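Local coordinates for CRISPR system Cmr subunit Cmr5 (Thermus thermophilus HB8, PDB 2ZOP), which probably serves as a subunit of the Cmr ribonucleoprotein complex, part of the CRISPR adaptive immune system that protects the cell against viruses and plasmids, at residues Gly26-Arg40 and Leu98-Ile112. Numbering follows the deposited sequence.
Sequences GEYRDMALKLPVLVR and LAAAEWFKRFAQALI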
# COMPACT_ATOMS: atom_id res chain seq x y z
N GLY A 26 11.04 -13.33 24.55
CA GLY A 26 11.36 -13.69 23.18
C GLY A 26 10.17 -13.49 22.27
O GLY A 26 10.31 -13.12 21.10
N GLU A 27 8.97 -13.74 22.79
CA GLU A 27 7.75 -13.58 22.00
C GLU A 27 7.44 -12.09 21.87
O GLU A 27 6.89 -11.64 20.85
CB GLU A 27 6.60 -14.32 22.69
CG GLU A 27 6.92 -15.80 22.95
CD GLU A 27 5.83 -16.54 23.73
OE1 GLU A 27 5.17 -15.92 24.59
OE2 GLU A 27 5.65 -17.75 23.48
N TYR A 28 7.79 -11.35 22.91
CA TYR A 28 7.60 -9.90 22.95
C TYR A 28 8.43 -9.25 21.86
O TYR A 28 7.97 -8.35 21.15
CB TYR A 28 8.04 -9.36 24.31
CG TYR A 28 7.71 -7.90 24.53
CD1 TYR A 28 6.48 -7.51 25.06
CD2 TYR A 28 8.65 -6.91 24.25
CE1 TYR A 28 6.19 -6.17 25.30
CE2 TYR A 28 8.37 -5.57 24.48
CZ TYR A 28 7.15 -5.20 25.01
OH TYR A 28 6.89 -3.89 25.26
N ARG A 29 9.68 -9.71 21.74
CA ARG A 29 10.60 -9.20 20.73
C ARG A 29 10.11 -9.57 19.34
O ARG A 29 10.17 -8.75 18.42
CB ARG A 29 12.01 -9.78 20.96
CG ARG A 29 12.96 -9.65 19.76
CD ARG A 29 14.40 -10.06 20.11
NE ARG A 29 15.29 -9.92 18.97
CZ ARG A 29 15.37 -10.79 17.97
NH1 ARG A 29 14.62 -11.88 17.99
NH2 ARG A 29 16.19 -10.57 16.95
N ASP A 30 9.63 -10.81 19.18
CA ASP A 30 9.13 -11.25 17.88
C ASP A 30 8.04 -10.30 17.39
O ASP A 30 8.06 -9.87 16.23
CB ASP A 30 8.56 -12.67 17.95
CG ASP A 30 9.63 -13.72 18.13
OD1 ASP A 30 10.77 -13.48 17.68
OD2 ASP A 30 9.34 -14.79 18.70
N MSE A 31 7.11 -9.98 18.28
CA MSE A 31 6.03 -9.07 17.93
C MSE A 31 6.52 -7.65 17.66
O MSE A 31 6.01 -6.98 16.77
CB MSE A 31 4.95 -9.06 19.02
CG MSE A 31 3.79 -9.97 18.67
SE MSE A 31 2.48 -9.19 17.45
CE MSE A 31 3.56 -8.47 16.04
N ALA A 32 7.50 -7.21 18.44
CA ALA A 32 8.06 -5.88 18.28
C ALA A 32 8.72 -5.75 16.91
O ALA A 32 8.59 -4.72 16.25
CB ALA A 32 9.10 -5.61 19.38
N LEU A 33 9.41 -6.80 16.48
CA LEU A 33 10.09 -6.78 15.18
C LEU A 33 9.14 -6.90 13.99
O LEU A 33 9.42 -6.39 12.92
CB LEU A 33 11.14 -7.91 15.10
CG LEU A 33 12.29 -7.85 16.11
CD1 LEU A 33 13.38 -8.83 15.70
CD2 LEU A 33 12.86 -6.45 16.17
N LYS A 34 8.01 -7.55 14.20
CA LYS A 34 7.02 -7.74 13.15
C LYS A 34 6.04 -6.58 12.96
O LYS A 34 5.62 -6.29 11.84
CB LYS A 34 6.23 -9.03 13.43
CG LYS A 34 5.03 -9.29 12.51
CD LYS A 34 5.46 -9.53 11.07
CE LYS A 34 6.14 -10.89 10.91
NZ LYS A 34 6.64 -11.08 9.52
N LEU A 35 5.70 -5.88 14.05
CA LEU A 35 4.72 -4.81 13.95
C LEU A 35 4.95 -3.71 12.90
O LEU A 35 4.04 -3.39 12.14
CB LEU A 35 4.49 -4.17 15.32
CG LEU A 35 3.33 -3.16 15.34
CD1 LEU A 35 2.06 -3.82 14.81
CD2 LEU A 35 3.13 -2.64 16.77
N PRO A 36 6.16 -3.14 12.83
CA PRO A 36 6.34 -2.09 11.82
C PRO A 36 5.98 -2.60 10.43
O PRO A 36 5.32 -1.91 9.65
CB PRO A 36 7.83 -1.74 11.95
CG PRO A 36 8.09 -1.98 13.42
CD PRO A 36 7.38 -3.31 13.64
N VAL A 37 6.39 -3.83 10.14
CA VAL A 37 6.12 -4.46 8.85
C VAL A 37 4.61 -4.57 8.60
O VAL A 37 4.13 -4.25 7.51
CB VAL A 37 6.77 -5.87 8.79
CG1 VAL A 37 6.36 -6.59 7.53
CG2 VAL A 37 8.28 -5.74 8.85
N LEU A 38 3.86 -5.03 9.59
CA LEU A 38 2.42 -5.16 9.42
C LEU A 38 1.74 -3.81 9.20
O LEU A 38 0.83 -3.70 8.39
CB LEU A 38 1.78 -5.84 10.63
CG LEU A 38 2.18 -7.29 10.87
CD1 LEU A 38 1.41 -7.81 12.08
CD2 LEU A 38 1.87 -8.13 9.63
N VAL A 39 2.17 -2.79 9.93
CA VAL A 39 1.56 -1.48 9.76
C VAL A 39 1.79 -0.99 8.33
O VAL A 39 0.87 -0.50 7.68
CB VAL A 39 2.13 -0.44 10.78
CG1 VAL A 39 1.64 0.96 10.45
CG2 VAL A 39 1.67 -0.81 12.21
N ARG A 40 3.02 -1.14 7.83
CA ARG A 40 3.34 -0.70 6.47
C ARG A 40 2.63 -1.48 5.37
O ARG A 40 2.07 -0.91 4.45
CB ARG A 40 4.85 -0.79 6.21
CG ARG A 40 5.69 0.32 6.83
CD ARG A 40 7.08 0.33 6.21
NE ARG A 40 7.81 -0.91 6.48
CZ ARG A 40 8.45 -1.15 7.62
NH1 ARG A 40 8.46 -0.23 8.58
NH2 ARG A 40 9.08 -2.31 7.80
N LEU A 98 3.61 3.92 13.76
CA LEU A 98 4.78 3.36 13.07
C LEU A 98 6.08 3.86 13.73
O LEU A 98 7.02 3.09 13.93
CB LEU A 98 4.77 3.73 11.58
CG LEU A 98 5.91 3.20 10.71
CD1 LEU A 98 5.96 1.69 10.82
CD2 LEU A 98 5.71 3.61 9.25
N ALA A 99 6.14 5.15 14.07
CA ALA A 99 7.34 5.69 14.71
C ALA A 99 7.58 5.06 16.08
O ALA A 99 8.70 4.70 16.42
CB ALA A 99 7.23 7.21 14.85
N ALA A 100 6.51 4.93 16.88
CA ALA A 100 6.62 4.32 18.21
C ALA A 100 7.02 2.85 18.05
O ALA A 100 7.89 2.35 18.76
CB ALA A 100 5.29 4.44 18.96
N ALA A 101 6.40 2.17 17.10
CA ALA A 101 6.69 0.76 16.83
C ALA A 101 8.17 0.56 16.48
O ALA A 101 8.82 -0.37 16.98
CB ALA A 101 5.80 0.26 15.70
N GLU A 102 8.71 1.41 15.62
CA GLU A 102 10.12 1.28 15.25
C GLU A 102 11.03 1.37 16.48
O GLU A 102 12.05 0.68 16.54
CB GLU A 102 10.52 2.37 14.24
CG GLU A 102 9.89 2.19 12.86
CD GLU A 102 10.38 0.93 12.16
OE1 GLU A 102 10.04 0.75 10.97
OE2 GLU A 102 11.11 0.13 12.79
N TRP A 103 10.67 2.20 17.45
CA TRP A 103 11.49 2.31 18.66
C TRP A 103 11.42 1.02 19.47
O TRP A 103 12.44 0.55 19.98
CB TRP A 103 11.05 3.51 19.51
CG TRP A 103 11.48 4.82 18.91
CD1 TRP A 103 10.67 5.84 18.53
CD2 TRP A 103 12.82 5.21 18.58
NE1 TRP A 103 11.42 6.85 17.97
CE2 TRP A 103 12.75 6.49 17.99
CE3 TRP A 103 14.08 4.60 18.71
CZ2 TRP A 103 13.88 7.18 17.53
CZ3 TRP A 103 15.21 5.29 18.26
CH2 TRP A 103 15.10 6.57 17.68
N PHE A 104 10.23 0.44 19.59
CA PHE A 104 10.08 -0.82 20.31
C PHE A 104 10.96 -1.85 19.63
O PHE A 104 11.66 -2.63 20.29
CB PHE A 104 8.62 -1.29 20.26
CG PHE A 104 7.77 -0.73 21.37
CD1 PHE A 104 7.69 -1.39 22.60
CD2 PHE A 104 7.06 0.44 21.19
CE1 PHE A 104 6.91 -0.89 23.63
CE2 PHE A 104 6.27 0.96 22.22
CZ PHE A 104 6.20 0.29 23.44
N LYS A 105 10.92 -1.85 18.30
CA LYS A 105 11.72 -2.78 17.51
C LYS A 105 13.22 -2.60 17.77
O LYS A 105 13.93 -3.56 18.04
CB LYS A 105 11.43 -2.57 16.02
CG LYS A 105 12.33 -3.39 15.09
CD LYS A 105 11.83 -3.36 13.66
CE LYS A 105 12.79 -4.07 12.72
NZ LYS A 105 14.08 -3.30 12.61
N ARG A 106 13.68 -1.36 17.68
CA ARG A 106 15.08 -1.05 17.91
C ARG A 106 15.57 -1.45 19.30
O ARG A 106 16.63 -2.06 19.44
CB ARG A 106 15.33 0.44 17.67
CG ARG A 106 15.22 0.82 16.19
CD ARG A 106 15.00 2.31 16.02
NE ARG A 106 14.68 2.65 14.64
CZ ARG A 106 14.13 3.80 14.27
NH1 ARG A 106 13.84 4.71 15.19
NH2 ARG A 106 13.85 4.02 12.99
N PHE A 107 14.80 -1.10 20.33
CA PHE A 107 15.21 -1.46 21.68
C PHE A 107 15.07 -2.94 21.96
O PHE A 107 15.78 -3.48 22.80
CB PHE A 107 14.45 -0.61 22.71
CG PHE A 107 15.01 0.78 22.85
CD1 PHE A 107 16.30 0.97 23.35
CD2 PHE A 107 14.29 1.88 22.41
CE1 PHE A 107 16.86 2.24 23.39
CE2 PHE A 107 14.84 3.16 22.45
CZ PHE A 107 16.14 3.34 22.94
N ALA A 108 14.17 -3.62 21.25
CA ALA A 108 14.02 -5.07 21.43
C ALA A 108 15.26 -5.76 20.86
O ALA A 108 15.75 -6.73 21.43
CB ALA A 108 12.75 -5.58 20.72
N GLN A 109 15.76 -5.24 19.74
CA GLN A 109 16.95 -5.79 19.09
C GLN A 109 18.19 -5.62 19.95
O GLN A 109 19.07 -6.47 19.96
CB GLN A 109 17.20 -5.09 17.74
CG GLN A 109 16.29 -5.51 16.62
CD GLN A 109 16.70 -6.84 16.00
OE1 GLN A 109 16.74 -7.87 16.68
NE2 GLN A 109 17.01 -6.83 14.70
N ALA A 110 18.25 -4.51 20.67
CA ALA A 110 19.39 -4.21 21.53
C ALA A 110 19.33 -4.80 22.93
O ALA A 110 20.36 -5.08 23.53
CB ALA A 110 19.57 -2.71 21.63
N LEU A 111 18.11 -4.99 23.45
CA LEU A 111 17.92 -5.47 24.82
C LEU A 111 17.45 -6.91 25.02
O LEU A 111 17.62 -7.47 26.10
CB LEU A 111 16.95 -4.53 25.54
CG LEU A 111 17.32 -3.04 25.53
CD1 LEU A 111 16.23 -2.23 26.23
CD2 LEU A 111 18.67 -2.84 26.22
N ILE A 112 16.83 -7.50 24.00
CA ILE A 112 16.34 -8.86 24.12
C ILE A 112 17.03 -9.77 23.10
O ILE A 112 16.85 -9.61 21.90
CB ILE A 112 14.80 -8.89 23.89
CG1 ILE A 112 14.11 -7.99 24.92
CG2 ILE A 112 14.28 -10.32 23.99
CD1 ILE A 112 12.61 -7.89 24.76
O HOH W 1 7.27 -2.70 17.28
O HOH W 2 11.20 -1.71 10.35
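Swung away from its backbone N (chi1 163°) and extended as far as NE, R29 runs past A108 and the backbone O of I112 to Q109, whose own chain bends at chi2 to meet it. NH2 of R29 donates to OE1 of Q109 over 2.8 Å, a bent bond (145° at the hydrogen) with guanidinium and amide planes inclined to each other. CD1 of L33 lies over the centre of that guanidinium, while CD2 of L33 presses on CG of K105 at a tight 3.3 Å. At the far end R40 and E102 form a salt bridge, NH1 to OE1 3.0 Å, their planes nearly coplanar; a water donates to the same OE1. Between these polar ends the P36 ring is a knob among L98, A101, E102 and K105, and CB of A32 meets CB of A108 at 3.9 Å. P36 has no N-H for the O of A32 one turn earlier; a water donates to that O instead and also to the O of A101, at the kink of helix 25-42. With small residues facing each other, the axes of 26-40 and 98-111 run roughly antiparallel and come within 7.9 Å, crossing at -144°. OH of Y28 lies at the edge of the F104 ring, 3.4 Å from CE1, and is hydrogen-bonded to D65. In this all-alpha Cmr5 fold, helices 25-42 and 87-111 pair here; F104 also packs on helices 4-19 and 57-69, while L35 and V39 reach helix 44-52.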